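Local coordinates for dihydrodipicolinate reductase N-terminus domain-containing protein (Mycobacterium smegmatis, PDB 6IAQ), which is a native NADP-dependent amine dehydrogenase, of a family used for the asymmetric reductive amination of ketones to amines, at residues T138-T143 and G298-Q303; A166-D171 and T179-G184; R227-S232 and S271-G276; I255-I258 and P264-E267; A197-T202 and I250-I255. All coordinates share one frame; numbering follows the deposited sequence.

How the interactions relate
Interactions 2 to 5 all lie in the C-terminal part of the chain and reach one mixed six-stranded sheet, while interaction 1 sits at the start of helix 141-153, where the chain leaves the Rossmann-type parallel sheet. Along the chain T138-T143 comes first and G298-Q303 last, with the other four contacts between them. Interactions 2 and 3, their centres about 7 Å apart, meet through the neighbouring strands 158-169 and 265-273; the centre of interaction 5 lies about 11 Å from that of interaction 2. Interaction 4 is at the far end of strands 249-260 and 265-273, its centre about 23 Å from that of interaction 3. Interaction 1 touches interaction 2 through T302 and W168, linking the nicotinamide site to the sheet.

Interaction 1: T138-T143 and G298-Q303; sequences TGYQDT and GTVPTQ. With NAP (NADP nicotinamide-adenine-dinucleotide phosphate), chain F.
The methyl CG2 of T302 sits over one face of the Y140 ring, 3.8 Å from the ring centroid and 18° off the ring normal, a CH-pi contact displaced toward the CG side of the ring. V300 points back at the Y140 side chain and meets its phenol end at the edge: V300 CG2 lies near the ring plane, 3.9 Å from Y140 CE1, and both valine methyls touch the phenol oxygen, CG1 and CG2 each 3.4 Å from Y140 OH. With CG anti to the backbone N (chi1 174°), the Y140 ring swings out to these two residues, while its own amide faces the cofactor. Y140 N donates to O7N of the NADP carboxamide (2.9 Å), and the carboxamide N7N donates to OE1 of Q141 at 2.9 Å, the N-H...O angle being 157°. Two bonds thus fix the rotation of the nicotinamide amide. G139 runs close beside that amide. T302 OG1 is hydrogen-bonded to D281. The contact is buried where two helices begin, 141-153 and 302-312, P301 being the N-cap of the latter; the Y140 ring also meets W145 edge-to-face, and strand 134-137 of the parallel sheet leads into T138.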
# COMPACT_ATOMS: atom_id res chain seq x y z
N THR A 138 -0.47 -13.81 9.61
CA THR A 138 -0.04 -13.11 8.38
C THR A 138 -0.08 -14.12 7.23
O THR A 138 -0.81 -15.13 7.34
CB THR A 138 1.30 -12.42 8.60
OG1 THR A 138 1.74 -11.77 7.41
CG2 THR A 138 2.37 -13.39 9.06
N GLY A 139 0.65 -13.82 6.16
CA GLY A 139 0.61 -14.57 4.89
C GLY A 139 0.24 -13.66 3.74
O GLY A 139 0.48 -12.39 3.84
N TYR A 140 -0.33 -14.26 2.69
CA TYR A 140 -0.61 -13.55 1.41
C TYR A 140 -1.49 -12.32 1.68
O TYR A 140 -1.22 -11.21 1.14
CB TYR A 140 -1.29 -14.50 0.41
CG TYR A 140 -1.72 -13.76 -0.84
CD1 TYR A 140 -0.78 -13.23 -1.70
CD2 TYR A 140 -3.06 -13.51 -1.08
CE1 TYR A 140 -1.14 -12.49 -2.80
CE2 TYR A 140 -3.45 -12.81 -2.21
CZ TYR A 140 -2.49 -12.28 -3.05
OH TYR A 140 -2.87 -11.57 -4.16
N GLN A 141 -2.51 -12.49 2.51
CA GLN A 141 -3.61 -11.50 2.70
C GLN A 141 -3.05 -10.19 3.26
O GLN A 141 -3.67 -9.13 3.00
CB GLN A 141 -4.72 -11.99 3.64
CG GLN A 141 -5.02 -13.49 3.58
CD GLN A 141 -4.28 -14.19 4.69
OE1 GLN A 141 -3.05 -14.17 4.70
NE2 GLN A 141 -5.02 -14.65 5.70
N ASP A 142 -1.96 -10.25 4.04
CA ASP A 142 -1.43 -9.13 4.86
C ASP A 142 -1.37 -7.85 3.99
O ASP A 142 -2.00 -6.85 4.36
CB ASP A 142 -0.08 -9.55 5.43
CG ASP A 142 0.64 -8.58 6.34
OD1 ASP A 142 0.42 -7.35 6.21
OD2 ASP A 142 1.46 -9.08 7.16
N THR A 143 -0.63 -7.88 2.90
CA THR A 143 -0.53 -6.77 1.93
C THR A 143 -1.71 -6.79 0.96
O THR A 143 -2.41 -5.77 0.85
CB THR A 143 0.81 -6.81 1.19
OG1 THR A 143 1.85 -6.70 2.13
CG2 THR A 143 0.92 -5.68 0.20
N GLY A 298 -1.78 -8.20 -11.68
CA GLY A 298 -1.47 -9.13 -12.77
C GLY A 298 -1.52 -10.56 -12.28
O GLY A 298 -2.42 -10.87 -11.50
N THR A 299 -0.61 -11.43 -12.73
CA THR A 299 -0.54 -12.85 -12.25
C THR A 299 0.23 -12.83 -10.94
O THR A 299 1.45 -12.98 -10.95
CB THR A 299 0.01 -13.79 -13.32
OG1 THR A 299 -0.88 -13.66 -14.42
CG2 THR A 299 0.00 -15.23 -12.86
N VAL A 300 -0.47 -12.52 -9.86
CA VAL A 300 0.15 -12.21 -8.55
C VAL A 300 0.80 -13.47 -7.99
O VAL A 300 0.22 -14.56 -8.07
CB VAL A 300 -0.91 -11.60 -7.61
CG1 VAL A 300 -2.05 -12.56 -7.32
CG2 VAL A 300 -0.26 -11.10 -6.33
N PRO A 301 2.06 -13.39 -7.50
CA PRO A 301 2.75 -14.56 -6.95
C PRO A 301 2.30 -14.92 -5.52
O PRO A 301 3.02 -14.64 -4.58
CB PRO A 301 4.22 -14.13 -6.98
CG PRO A 301 4.15 -12.63 -6.81
CD PRO A 301 2.93 -12.21 -7.60
N THR A 302 1.10 -15.51 -5.41
CA THR A 302 0.46 -15.80 -4.10
C THR A 302 1.39 -16.70 -3.26
O THR A 302 1.61 -16.40 -2.11
CB THR A 302 -0.91 -16.46 -4.31
OG1 THR A 302 -1.64 -15.67 -5.26
CG2 THR A 302 -1.71 -16.62 -3.03
N GLN A 303 1.88 -17.78 -3.82
CA GLN A 303 2.71 -18.76 -3.09
C GLN A 303 3.95 -18.06 -2.53
O GLN A 303 4.24 -18.21 -1.35
CB GLN A 303 3.10 -19.91 -4.03
CG GLN A 303 3.81 -21.05 -3.30
CD GLN A 303 4.63 -21.89 -4.24
OE1 GLN A 303 5.66 -21.44 -4.74
NE2 GLN A 303 4.19 -23.10 -4.50
PA NAP F . 0.92 -28.69 4.13
O1A NAP F . 1.95 -28.85 3.11
O2A NAP F . -0.24 -29.70 4.37
O5B NAP F . 1.72 -28.48 5.54
C5B NAP F . 1.09 -28.59 6.82
C4B NAP F . 2.12 -29.07 7.83
O4B NAP F . 1.58 -29.13 9.14
C3B NAP F . 2.71 -30.48 7.54
O3B NAP F . 4.14 -30.30 7.58
C2B NAP F . 2.28 -31.38 8.70
O2B NAP F . 3.31 -32.29 9.14
C1B NAP F . 2.17 -30.33 9.76
N9A NAP F . 1.32 -30.62 10.92
C8A NAP F . 0.01 -30.93 10.97
N7A NAP F . -0.35 -31.03 12.25
C5A NAP F . 0.72 -30.70 13.01
C6A NAP F . 1.06 -30.56 14.45
N6A NAP F . 0.14 -30.79 15.38
N1A NAP F . 2.30 -30.21 14.79
C2A NAP F . 3.27 -29.94 13.89
N3A NAP F . 3.06 -30.04 12.55
C4A NAP F . 1.83 -30.44 12.12
O3 NAP F . 0.13 -27.25 3.97
PN NAP F . 0.84 -25.82 3.54
O1N NAP F . 0.63 -25.49 2.09
O2N NAP F . 2.22 -25.72 4.07
O5D NAP F . -0.20 -24.98 4.42
C5D NAP F . -0.24 -24.94 5.85
C4D NAP F . -1.30 -24.04 6.41
O4D NAP F . -0.96 -22.66 6.03
C3D NAP F . -2.67 -24.39 5.89
O3D NAP F . -3.67 -24.33 6.89
C2D NAP F . -2.91 -23.31 4.83
O2D NAP F . -4.32 -23.13 4.64
C1D NAP F . -2.13 -22.11 5.43
N1N NAP F . -1.73 -21.14 4.40
C2N NAP F . -2.03 -19.87 4.61
C3N NAP F . -1.72 -18.93 3.63
C7N NAP F . -2.00 -17.46 3.85
O7N NAP F . -1.84 -16.73 2.87
N7N NAP F . -2.35 -16.97 5.05
C4N NAP F . -1.10 -19.35 2.46
C5N NAP F . -0.79 -20.69 2.27
C6N NAP F . -1.12 -21.56 3.28
P2B NAP F . 3.88 -33.45 8.20
O1X NAP F . 4.67 -32.82 7.09
O2X NAP F . 4.92 -34.16 9.07
O3X NAP F . 2.57 -34.18 7.89

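Interaction 2: A166-D171 and T179-G184; sequences ASWNVD and TAQQVG
This is a buried, largely apolar contact between the end of strand 158-169 and the turn that follows helix 175-180, with no hydrogen bond across it. The W168 and Q181 side chains come from opposite directions, and the amide meets the six-membered end of the indole obliquely: W168 CH2 lies 3.6 Å from Q181 CD, the ring and amide planes 57° apart. In Q181, chi1 (-70°) puts CG against W168 CH2, and the bend at chi2 turns CD onto the same ring atom; its NE2 is hydrogen-bonded to G272 O in strand 265-273, so the amide spans to the next strand of the sheet. Helix 175-180 ends in a Schellman motif, with Q182 at positive phi; beyond it V183, like Q181, points toward segment 166-171. V170 slides past both, its CG1 4.0 Å from V183 CG2 and its CG2 4.1 Å from Q181 CG. V170 itself sits in an Asx turn, D171 N donating to N169 OD1 at 3.0 Å with the donor above the carbonyl plane. V274 packs on V170 and V183, and W145 of helix 141-153 touches W168.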
# COMPACT_ATOMS: atom_id res chain seq x y z
N ALA A 166 -10.41 -12.50 -6.09
CA ALA A 166 -9.13 -13.21 -5.92
C ALA A 166 -9.28 -14.65 -6.37
O ALA A 166 -10.36 -15.27 -6.18
CB ALA A 166 -8.68 -13.08 -4.48
N SER A 167 -8.20 -15.16 -6.93
CA SER A 167 -8.06 -16.57 -7.37
C SER A 167 -6.70 -17.07 -6.89
O SER A 167 -5.71 -16.40 -7.14
CB SER A 167 -8.23 -16.68 -8.87
OG SER A 167 -8.15 -18.03 -9.30
N TRP A 168 -6.67 -18.23 -6.25
CA TRP A 168 -5.41 -18.96 -5.98
C TRP A 168 -5.58 -20.45 -6.32
O TRP A 168 -6.71 -20.93 -6.40
CB TRP A 168 -4.89 -18.70 -4.57
CG TRP A 168 -5.89 -18.91 -3.48
CD1 TRP A 168 -6.63 -17.94 -2.88
CD2 TRP A 168 -6.23 -20.15 -2.82
NE1 TRP A 168 -7.41 -18.49 -1.88
CE2 TRP A 168 -7.19 -19.85 -1.84
CE3 TRP A 168 -5.79 -21.48 -2.95
CZ2 TRP A 168 -7.71 -20.81 -0.99
CZ3 TRP A 168 -6.32 -22.44 -2.13
CH2 TRP A 168 -7.25 -22.10 -1.16
N ASN A 169 -4.44 -21.08 -6.56
CA ASN A 169 -4.29 -22.47 -7.05
C ASN A 169 -3.99 -23.40 -5.86
O ASN A 169 -2.91 -23.30 -5.29
CB ASN A 169 -3.19 -22.54 -8.09
CG ASN A 169 -3.08 -23.88 -8.76
OD1 ASN A 169 -3.88 -24.78 -8.51
ND2 ASN A 169 -2.10 -24.03 -9.62
N VAL A 170 -4.91 -24.31 -5.54
CA VAL A 170 -4.69 -25.43 -4.60
C VAL A 170 -3.31 -26.06 -4.82
O VAL A 170 -2.63 -26.37 -3.84
CB VAL A 170 -5.81 -26.48 -4.73
CG1 VAL A 170 -5.41 -27.82 -4.13
CG2 VAL A 170 -7.06 -25.97 -4.08
N ASP A 171 -2.90 -26.28 -6.07
CA ASP A 171 -1.67 -27.07 -6.36
C ASP A 171 -0.41 -26.25 -6.09
O ASP A 171 0.67 -26.80 -6.24
CB ASP A 171 -1.72 -27.64 -7.78
CG ASP A 171 -2.43 -28.99 -7.81
OD1 ASP A 171 -2.97 -29.41 -6.77
OD2 ASP A 171 -2.45 -29.61 -8.89
N THR A 179 -7.18 -30.59 1.03
CA THR A 179 -8.25 -31.36 1.71
C THR A 179 -9.32 -30.41 2.25
O THR A 179 -10.49 -30.71 2.11
CB THR A 179 -7.66 -32.25 2.82
OG1 THR A 179 -6.72 -33.09 2.17
CG2 THR A 179 -8.71 -33.05 3.54
N ALA A 180 -8.94 -29.28 2.84
CA ALA A 180 -9.92 -28.31 3.37
C ALA A 180 -10.73 -27.64 2.24
O ALA A 180 -11.82 -27.14 2.51
CB ALA A 180 -9.21 -27.31 4.24
N GLN A 181 -10.19 -27.61 1.04
CA GLN A 181 -10.87 -27.05 -0.17
C GLN A 181 -11.76 -28.11 -0.82
O GLN A 181 -12.37 -27.80 -1.84
CB GLN A 181 -9.83 -26.49 -1.15
CG GLN A 181 -9.14 -25.24 -0.67
CD GLN A 181 -10.11 -24.13 -0.33
OE1 GLN A 181 -10.24 -23.74 0.83
NE2 GLN A 181 -10.80 -23.61 -1.33
N GLN A 182 -11.86 -29.31 -0.22
CA GLN A 182 -12.80 -30.38 -0.62
C GLN A 182 -12.43 -30.94 -1.99
O GLN A 182 -13.31 -31.49 -2.66
CB GLN A 182 -14.24 -29.85 -0.64
CG GLN A 182 -14.65 -29.15 0.65
CD GLN A 182 -14.48 -30.02 1.87
OE1 GLN A 182 -15.02 -31.12 1.94
NE2 GLN A 182 -13.71 -29.53 2.83
N VAL A 183 -11.15 -30.87 -2.36
CA VAL A 183 -10.63 -31.35 -3.66
C VAL A 183 -10.81 -32.86 -3.73
O VAL A 183 -10.38 -33.58 -2.80
CB VAL A 183 -9.17 -30.94 -3.84
CG1 VAL A 183 -8.56 -31.57 -5.08
CG2 VAL A 183 -9.05 -29.43 -3.88
N GLY A 184 -11.46 -33.32 -4.81
CA GLY A 184 -11.66 -34.74 -5.12
C GLY A 184 -12.94 -35.29 -4.52
O GLY A 184 -13.23 -36.46 -4.74

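Interaction 3: R227-S232 and S271-G276; sequences RPDIAS and SGRVYG
D229 and S271 meet across strand 249-260, which runs between strands 219-230 and 265-273 in the mixed sheet of the C-terminal domain; the axes of segments 227-230 and 271-273 come no closer than 8.1 Å, and side chains alone bridge the gap. Hydrogen bonding comes first. S271 OG donates to D229 OD2 over 2.8 Å, approaching from above the carboxylate plane, and R273 NH1 donates to S271 OG at 2.9 Å, in the guanidinium plane. The hydroxyl thus bridges acid and arginine, whose charged atoms do not touch; R273 NH1 also bonds S167. D229 OD1 is bonded to T253 on the intervening strand, and R273 NH2 forms a salt bridge with E279. Van der Waals contact is narrow: D229 crosses R273 at about a right angle, the carboxylate and guanidinium planes 83° apart. R273 runs extended from CG to NE, and D229 OD2 rests against its aliphatic part, 3.5 Å from R273 CB and equally near CD. On one guanidinium face of R273 lies Y275 CE1, 3.6 Å above the plane and offset toward the rim.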
# COMPACT_ATOMS: atom_id res chain seq x y z
N ARG A 227 -20.00 -21.74 -3.35
CA ARG A 227 -20.36 -22.75 -4.36
C ARG A 227 -19.10 -23.55 -4.68
O ARG A 227 -17.97 -23.05 -4.60
CB ARG A 227 -20.95 -22.07 -5.60
CG ARG A 227 -19.98 -21.16 -6.33
CD ARG A 227 -20.33 -21.06 -7.80
NE ARG A 227 -19.28 -20.47 -8.62
CZ ARG A 227 -19.04 -19.17 -8.74
NH1 ARG A 227 -19.71 -18.27 -8.04
NH2 ARG A 227 -18.08 -18.76 -9.56
N PRO A 228 -19.25 -24.84 -5.03
CA PRO A 228 -18.10 -25.66 -5.38
C PRO A 228 -17.58 -25.22 -6.75
O PRO A 228 -18.35 -24.72 -7.56
CB PRO A 228 -18.69 -27.07 -5.44
CG PRO A 228 -20.14 -26.83 -5.85
CD PRO A 228 -20.53 -25.58 -5.10
N ASP A 229 -16.27 -25.39 -6.94
CA ASP A 229 -15.63 -25.29 -8.27
C ASP A 229 -15.55 -26.72 -8.80
O ASP A 229 -15.14 -27.63 -8.03
CB ASP A 229 -14.27 -24.58 -8.19
CG ASP A 229 -14.36 -23.16 -7.64
OD1 ASP A 229 -15.37 -22.51 -7.84
OD2 ASP A 229 -13.38 -22.73 -7.01
N ILE A 230 -15.94 -26.92 -10.06
CA ILE A 230 -16.15 -28.26 -10.66
C ILE A 230 -15.12 -28.45 -11.78
O ILE A 230 -14.96 -27.52 -12.58
CB ILE A 230 -17.59 -28.34 -11.21
CG1 ILE A 230 -18.62 -27.97 -10.13
CG2 ILE A 230 -17.86 -29.70 -11.80
CD1 ILE A 230 -18.54 -28.84 -8.89
N ALA A 231 -14.51 -29.62 -11.86
CA ALA A 231 -13.68 -30.03 -13.01
C ALA A 231 -14.55 -30.11 -14.28
O ALA A 231 -15.53 -30.88 -14.30
CB ALA A 231 -13.03 -31.36 -12.72
N SER A 232 -14.19 -29.35 -15.32
CA SER A 232 -14.90 -29.32 -16.62
C SER A 232 -14.41 -30.47 -17.52
O SER A 232 -15.08 -30.79 -18.50
CB SER A 232 -14.71 -27.97 -17.26
OG SER A 232 -13.34 -27.81 -17.66
N SER A 271 -11.80 -17.54 -4.94
CA SER A 271 -11.78 -18.94 -5.40
C SER A 271 -10.42 -19.55 -5.07
O SER A 271 -9.37 -18.95 -5.43
CB SER A 271 -12.10 -19.05 -6.85
OG SER A 271 -11.90 -20.38 -7.29
N GLY A 272 -10.46 -20.70 -4.44
CA GLY A 272 -9.30 -21.56 -4.19
C GLY A 272 -9.57 -22.91 -4.81
O GLY A 272 -10.46 -23.64 -4.29
N ARG A 273 -8.86 -23.24 -5.90
CA ARG A 273 -9.18 -24.45 -6.69
C ARG A 273 -7.93 -24.97 -7.40
O ARG A 273 -6.97 -24.21 -7.60
CB ARG A 273 -10.31 -24.17 -7.68
CG ARG A 273 -9.93 -23.21 -8.81
CD ARG A 273 -11.11 -22.74 -9.70
NE ARG A 273 -10.47 -22.03 -10.80
CZ ARG A 273 -10.04 -20.76 -10.73
NH1 ARG A 273 -10.27 -20.03 -9.65
NH2 ARG A 273 -9.36 -20.25 -11.75
N VAL A 274 -8.00 -26.22 -7.84
CA VAL A 274 -6.96 -26.80 -8.72
C VAL A 274 -7.08 -26.10 -10.08
O VAL A 274 -8.19 -26.03 -10.62
CB VAL A 274 -7.10 -28.32 -8.84
CG1 VAL A 274 -6.04 -28.90 -9.74
CG2 VAL A 274 -7.05 -29.01 -7.47
N TYR A 275 -5.96 -25.57 -10.59
CA TYR A 275 -5.92 -24.92 -11.91
C TYR A 275 -5.65 -25.96 -13.00
O TYR A 275 -4.86 -26.92 -12.81
CB TYR A 275 -4.80 -23.88 -11.98
CG TYR A 275 -5.09 -22.58 -11.28
CD1 TYR A 275 -6.18 -22.39 -10.44
CD2 TYR A 275 -4.18 -21.53 -11.41
CE1 TYR A 275 -6.40 -21.18 -9.80
CE2 TYR A 275 -4.38 -20.33 -10.78
CZ TYR A 275 -5.48 -20.14 -9.96
OH TYR A 275 -5.64 -18.94 -9.33
N GLY A 276 -6.27 -25.74 -14.15
CA GLY A 276 -5.85 -26.38 -15.40
C GLY A 276 -4.81 -25.51 -16.10
O GLY A 276 -4.51 -24.41 -15.64

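Interaction 4: I255-I258 and P264-E267; sequences IDRI and PVFE
I258 and F266 pair through two backbone hydrogen bonds, I258 N to F266 O and F266 N to I258 O, both 2.8 Å long. The second is nearly straight, 174° at the hydrogen, and together they satisfy both amides and both carbonyls. One residue along, R257 and E267 form a non-hydrogen-bonded pair in which CH groups approach carbonyls instead: R257 CA lies 3.2 Å from F266 O, and E267 CA lies 3.3 Å from D256 O. The segments belong to the antiparallel beta hairpin of strands 249-260 and 265-273. On the face carrying R257 and E267, R257 NE donates to E267 OE1 at 3.2 Å in a salt bridge; the bond is bent, 142° at the hydrogen, yet the oxygen stays in the guanidinium plane. A kink at chi3 (-137°) turns the arginine head over V265, whose CG1 sits above the centre of the guanidinium, 3.6 Å from R257 CZ. R257 NH1 takes a second acid, E259. E267's other oxygen, OE2, lies 3.6 Å from I255 CD1. On the face away from R257 and E267, I258 and F266 pack against helix 203-215; the D256 carboxylate is satisfied by the hydroxyls of T202 and T224.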
# COMPACT_ATOMS: atom_id res chain seq x y z
N ILE A 255 -18.16 -15.80 -1.50
CA ILE A 255 -18.44 -14.34 -1.59
C ILE A 255 -18.93 -13.90 -0.21
O ILE A 255 -19.82 -14.54 0.34
CB ILE A 255 -19.41 -14.00 -2.73
CG1 ILE A 255 -19.63 -12.49 -2.83
CG2 ILE A 255 -20.71 -14.75 -2.60
CD1 ILE A 255 -20.04 -12.03 -4.23
N ASP A 256 -18.25 -12.92 0.35
CA ASP A 256 -18.52 -12.33 1.67
C ASP A 256 -18.85 -10.86 1.48
O ASP A 256 -18.24 -10.22 0.60
CB ASP A 256 -17.34 -12.53 2.63
CG ASP A 256 -17.23 -13.99 3.03
OD1 ASP A 256 -18.12 -14.44 3.80
OD2 ASP A 256 -16.34 -14.67 2.50
N ARG A 257 -19.77 -10.35 2.29
CA ARG A 257 -20.26 -8.96 2.19
C ARG A 257 -20.54 -8.43 3.59
O ARG A 257 -21.21 -9.13 4.37
CB ARG A 257 -21.54 -8.94 1.35
CG ARG A 257 -22.17 -7.57 1.20
CD ARG A 257 -23.47 -7.78 0.44
NE ARG A 257 -23.66 -6.77 -0.58
CZ ARG A 257 -24.30 -5.62 -0.40
NH1 ARG A 257 -24.84 -5.32 0.76
NH2 ARG A 257 -24.40 -4.77 -1.40
N ILE A 258 -20.02 -7.25 3.87
CA ILE A 258 -20.30 -6.52 5.13
C ILE A 258 -20.79 -5.12 4.76
O ILE A 258 -20.04 -4.37 4.10
CB ILE A 258 -19.07 -6.48 6.04
CG1 ILE A 258 -18.60 -7.90 6.38
CG2 ILE A 258 -19.37 -5.64 7.27
CD1 ILE A 258 -17.46 -7.95 7.38
N PRO A 264 -20.31 2.77 3.65
CA PRO A 264 -19.47 1.86 2.86
C PRO A 264 -19.89 0.40 3.00
O PRO A 264 -20.20 -0.07 4.10
CB PRO A 264 -18.06 2.10 3.42
CG PRO A 264 -18.11 3.51 3.93
CD PRO A 264 -19.51 3.68 4.48
N VAL A 265 -19.90 -0.29 1.87
CA VAL A 265 -20.15 -1.75 1.74
C VAL A 265 -18.85 -2.39 1.26
O VAL A 265 -18.21 -1.84 0.33
CB VAL A 265 -21.30 -2.01 0.77
CG1 VAL A 265 -21.49 -3.50 0.52
CG2 VAL A 265 -22.59 -1.34 1.25
N PHE A 266 -18.50 -3.53 1.86
CA PHE A 266 -17.32 -4.33 1.49
C PHE A 266 -17.78 -5.66 0.94
O PHE A 266 -18.66 -6.31 1.57
CB PHE A 266 -16.43 -4.53 2.70
CG PHE A 266 -15.90 -3.25 3.29
CD1 PHE A 266 -16.70 -2.48 4.12
CD2 PHE A 266 -14.63 -2.81 2.98
CE1 PHE A 266 -16.22 -1.29 4.63
CE2 PHE A 266 -14.15 -1.63 3.52
CZ PHE A 266 -14.94 -0.88 4.36
N GLU A 267 -17.18 -6.09 -0.17
CA GLU A 267 -17.52 -7.38 -0.81
C GLU A 267 -16.24 -8.03 -1.33
O GLU A 267 -15.42 -7.33 -1.95
CB GLU A 267 -18.57 -7.18 -1.90
CG GLU A 267 -19.18 -8.48 -2.37
CD GLU A 267 -20.45 -8.36 -3.19
OE1 GLU A 267 -21.54 -8.17 -2.60
OE2 GLU A 267 -20.36 -8.44 -4.40

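Interaction 5: A197-T202 and I250-I255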
# COMPACT_ATOMS: atom_id res chain seq x y z
N ALA A 197 -23.21 -27.50 10.34
CA ALA A 197 -23.48 -26.54 11.43
C ALA A 197 -22.18 -25.85 11.87
O ALA A 197 -22.26 -24.73 12.38
CB ALA A 197 -24.11 -27.30 12.58
N GLN A 198 -21.05 -26.53 11.74
CA GLN A 198 -19.74 -26.05 12.26
C GLN A 198 -18.76 -25.83 11.10
O GLN A 198 -17.54 -25.92 11.34
CB GLN A 198 -19.18 -27.03 13.29
CG GLN A 198 -20.03 -27.00 14.53
CD GLN A 198 -19.46 -27.75 15.70
OE1 GLN A 198 -18.34 -28.29 15.66
NE2 GLN A 198 -20.27 -27.80 16.75
N ARG A 199 -19.26 -25.52 9.90
CA ARG A 199 -18.37 -25.13 8.77
C ARG A 199 -17.53 -23.94 9.22
O ARG A 199 -18.06 -23.00 9.80
CB ARG A 199 -19.16 -24.78 7.50
CG ARG A 199 -18.28 -24.77 6.25
CD ARG A 199 -18.39 -23.46 5.52
NE ARG A 199 -17.33 -23.24 4.54
CZ ARG A 199 -17.47 -22.42 3.49
NH1 ARG A 199 -18.60 -21.77 3.31
NH2 ARG A 199 -16.47 -22.24 2.63
N PRO A 200 -16.20 -23.96 9.03
CA PRO A 200 -15.35 -22.85 9.48
C PRO A 200 -15.69 -21.53 8.79
O PRO A 200 -16.28 -21.54 7.70
CB PRO A 200 -13.90 -23.26 9.19
CG PRO A 200 -13.98 -24.54 8.40
CD PRO A 200 -15.41 -25.05 8.45
N PRO A 201 -15.28 -20.39 9.39
CA PRO A 201 -15.46 -19.10 8.75
C PRO A 201 -14.63 -19.06 7.44
O PRO A 201 -13.62 -19.75 7.30
CB PRO A 201 -14.94 -18.08 9.78
CG PRO A 201 -13.93 -18.87 10.62
CD PRO A 201 -14.49 -20.30 10.64
N THR A 202 -15.12 -18.32 6.47
CA THR A 202 -14.42 -18.11 5.17
C THR A 202 -13.19 -17.23 5.41
O THR A 202 -13.22 -16.34 6.28
CB THR A 202 -15.37 -17.53 4.12
OG1 THR A 202 -15.82 -16.26 4.61
CG2 THR A 202 -16.53 -18.47 3.83
N ILE A 250 -13.17 -29.45 -7.27
CA ILE A 250 -11.72 -29.11 -7.35
C ILE A 250 -11.40 -27.90 -6.46
O ILE A 250 -10.27 -27.40 -6.57
CB ILE A 250 -11.29 -28.87 -8.81
CG1 ILE A 250 -12.03 -27.69 -9.44
CG2 ILE A 250 -11.42 -30.14 -9.62
CD1 ILE A 250 -11.49 -27.27 -10.80
N GLY A 251 -12.35 -27.47 -5.63
CA GLY A 251 -12.17 -26.32 -4.75
C GLY A 251 -13.48 -25.64 -4.55
O GLY A 251 -14.52 -26.25 -4.80
N PHE A 252 -13.44 -24.39 -4.13
CA PHE A 252 -14.69 -23.62 -3.98
C PHE A 252 -14.41 -22.13 -4.07
O PHE A 252 -13.26 -21.67 -3.88
CB PHE A 252 -15.44 -23.98 -2.68
CG PHE A 252 -14.72 -23.72 -1.38
CD1 PHE A 252 -14.65 -22.45 -0.83
CD2 PHE A 252 -14.20 -24.77 -0.64
CE1 PHE A 252 -14.01 -22.22 0.38
CE2 PHE A 252 -13.55 -24.54 0.56
CZ PHE A 252 -13.47 -23.27 1.07
N THR A 253 -15.51 -21.41 -4.29
CA THR A 253 -15.57 -19.94 -4.38
C THR A 253 -16.50 -19.43 -3.29
O THR A 253 -17.64 -19.91 -3.22
CB THR A 253 -15.99 -19.50 -5.80
OG1 THR A 253 -15.04 -20.04 -6.73
CG2 THR A 253 -16.13 -17.99 -5.88
N ASP A 254 -16.02 -18.52 -2.46
CA ASP A 254 -16.79 -17.81 -1.44
C ASP A 254 -17.07 -16.39 -1.94
O ASP A 254 -16.21 -15.84 -2.60
CB ASP A 254 -16.06 -17.67 -0.10
CG ASP A 254 -15.63 -18.96 0.57
OD1 ASP A 254 -16.44 -19.91 0.61
OD2 ASP A 254 -14.47 -19.00 1.06
N ILE A 255 -18.16 -15.80 -1.50
CA ILE A 255 -18.44 -14.34 -1.59
C ILE A 255 -18.93 -13.90 -0.21
O ILE A 255 -19.82 -14.54 0.34
CB ILE A 255 -19.41 -14.00 -2.73
CG1 ILE A 255 -19.63 -12.49 -2.83
CG2 ILE A 255 -20.71 -14.75 -2.60
CD1 ILE A 255 -20.04 -12.03 -4.23
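R199 reaches D254 through a salt bridge, its NH2 donating to D254 OD1 at 3.1 Å with an N-H...O angle of 161°. The oxygen lies near the guanidinium plane and is met on its syn side, although the carboxylate is turned well out of that plane. T226 of strand 219-230 serves both ends, bonding to D254 OD1 and to R199 NH1, so the arginine is held at two nitrogens. A bend at chi2 (-125°) carries R199 to this spot, and NH2 also comes 3.3 Å from F252 CE1, the guanidinium and ring planes standing 82° apart. Any cation-pi attraction is weak, R199 CZ being 5.1 Å from the F252 ring centroid. Further out, T202 slides past the acid from the opposite direction and lays its methyl on the carboxylate, T202 CG2 3.4 Å from D254 CG. T202's hydroxyl turns away from D254 and bonds to R205 N. That bond makes T202 the N-cap of helix 203-215, here a helix start packed on D254 of the sheet strand 249-260.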